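Local coordinates for protein probable M18 family aminopeptidase 1 (Thermotoga maritima, PDB 2GLF) that probably acts as a zinc-dependent aminopeptidase, removing amino acids from the N-termini of peptides, at residues L297-I300 and L301-G305. Residues are numbered along the deposited sequence; the frame is centred on the assembly and turned at random.
Sequences LRQI and LKMQG
The carboxamide of Gln-299 meets the selenomethionine Met-303, one helical turn later, with its nitrogen: NE2 lies 3.8 Å from CG of Met-303 and 4.2 Å from its SE, and the two side chains pass at a slant. A bend at chi2 of Gln-299 (58°) folds the amide back toward the later residue. The guanidinium of Arg-298 takes its charged partners outside the two segments: NH1 forms a salt bridge with Glu-310, and NH2 another with Asp-314 of the second subunit.

Backbone bonds join the turns. Leu-301 N donates to Leu-297 O (2.9 Å), and Lys-302 N to Arg-298 O (2.8 Å). Met-303 N reaches Gln-299 O at 3.1 Å, whereas the bond from Gln-304 N to Ile-300 O, at 3.2 Å, is weak, bent to 126° at the hydrogen. Leu-297 and Leu-301 face Leu-313 of helix 310-318, while Ile-300 rests on Phe-76 of strand 73-77. Gln-299 and Lys-302 both pack on Phe-311 of the second subunit, and Lys-302, bent at chi2 and chi3, hydrogen-bonds through NZ to Ala-306 O and forms a salt bridge with Asp-308 of the second subunit.

With Gly-305 at phi 86°, its N bonding Lys-302 O (2.7 Å) and Ala-306 N bonding Leu-301 O, helix 292-303 closes in a Schellman motif.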
loop_
_atom_site.group_PDB
_atom_site.type_symbol
_atom_site.label_atom_id
_atom_site.label_comp_id
_atom_site.label_asym_id
_atom_site.label_seq_id
_atom_site.Cartn_x
_atom_site.Cartn_y
_atom_site.Cartn_z
ATOM N N LEU A 297 54.106 -22.064 12.648
ATOM C CA LEU A 297 54.634 -22.087 14.002
ATOM C C LEU A 297 55.208 -23.456 14.370
ATOM O O LEU A 297 56.235 -23.545 15.042
ATOM C CB LEU A 297 53.548 -21.661 15.000
ATOM C CG LEU A 297 53.059 -20.213 14.847
ATOM C CD1 LEU A 297 52.273 -19.817 16.081
ATOM C CD2 LEU A 297 54.233 -19.261 14.670
ATOM N N ARG A 298 54.551 -24.521 13.924
ATOM C CA ARG A 298 55.033 -25.867 14.207
ATOM C C ARG A 298 56.405 -26.086 13.567
ATOM O O ARG A 298 57.293 -26.685 14.174
ATOM C CB ARG A 298 54.041 -26.918 13.691
ATOM C CG ARG A 298 52.912 -27.234 14.654
ATOM C CD ARG A 298 52.170 -28.491 14.220
ATOM N NE ARG A 298 51.363 -28.271 13.024
ATOM C CZ ARG A 298 50.142 -27.741 13.031
ATOM N NH1 ARG A 298 49.577 -27.382 14.173
ATOM N NH2 ARG A 298 49.489 -27.560 11.892
ATOM N N GLN A 299 56.579 -25.597 12.342
ATOM C CA GLN A 299 57.852 -25.750 11.654
ATOM C C GLN A 299 58.954 -25.139 12.508
ATOM O O GLN A 299 60.012 -25.736 12.699
ATOM C CB GLN A 299 57.809 -25.057 10.295
ATOM C CG GLN A 299 59.065 -25.250 9.467
ATOM C CD GLN A 299 59.379 -26.715 9.214
ATOM O OE1 GLN A 299 58.551 -27.459 8.686
ATOM N NE2 GLN A 299 60.584 -27.135 9.592
ATOM N N ILE A 300 58.689 -23.948 13.028
ATOM C CA ILE A 300 59.648 -23.245 13.863
ATOM C C ILE A 300 59.877 -24.002 15.172
ATOM O O ILE A 300 61.002 -24.056 15.676
ATOM C CB ILE A 300 59.158 -21.801 14.162
ATOM C CG1 ILE A 300 59.183 -20.980 12.866
ATOM C CG2 ILE A 300 60.026 -21.148 15.255
ATOM C CD1 ILE A 300 58.636 -19.580 13.018
ATOM N N LEU A 301 58.813 -24.589 15.714
ATOM C CA LEU A 301 58.919 -25.343 16.957
ATOM C C LEU A 301 59.794 -26.589 16.803
ATOM O O LEU A 301 60.640 -26.869 17.660
ATOM C CB LEU A 301 57.529 -25.742 17.461
ATOM C CG LEU A 301 56.731 -24.626 18.140
ATOM C CD1 LEU A 301 55.357 -25.146 18.539
ATOM C CD2 LEU A 301 57.487 -24.128 19.365
ATOM N N LYS A 302 59.590 -27.333 15.716
ATOM C CA LYS A 302 60.375 -28.539 15.464
ATOM C C LYS A 302 61.832 -28.146 15.353
ATOM O O LYS A 302 62.712 -28.833 15.873
ATOM C CB LYS A 302 59.934 -29.214 14.168
ATOM C CG LYS A 302 58.505 -29.697 14.199
ATOM C CD LYS A 302 58.278 -30.711 15.310
ATOM C CE LYS A 302 59.029 -32.002 15.043
ATOM N NZ LYS A 302 58.740 -33.020 16.088
HETATM N N MSE A 303 62.075 -27.027 14.676
HETATM C CA MSE A 303 63.427 -26.527 14.496
HETATM C C MSE A 303 64.083 -26.196 15.833
HETATM O O MSE A 303 65.304 -26.200 15.948
HETATM C CB MSE A 303 63.414 -25.298 13.595
HETATM C CG MSE A 303 62.903 -25.598 12.201
HETATM SE SE MSE A 303 63.017 -24.073 11.031
HETATM C CE MSE A 303 64.597 -24.555 10.004
ATOM N N GLN A 304 63.268 -25.909 16.841
ATOM C CA GLN A 304 63.783 -25.608 18.166
ATOM C C GLN A 304 63.762 -26.876 19.010
ATOM O O GLN A 304 63.914 -26.829 20.230
ATOM C CB GLN A 304 62.950 -24.517 18.826
ATOM C CG GLN A 304 63.146 -23.160 18.190
ATOM C CD GLN A 304 62.462 -22.040 18.951
ATOM O OE1 GLN A 304 62.587 -20.867 18.590
ATOM N NE2 GLN A 304 61.734 -22.393 20.007
ATOM N N GLY A 305 63.561 -28.009 18.345
ATOM C CA GLY A 305 63.542 -29.284 19.036
ATOM C C GLY A 305 62.215 -29.702 19.635
ATOM O O GLY A 305 62.185 -30.617 20.454
#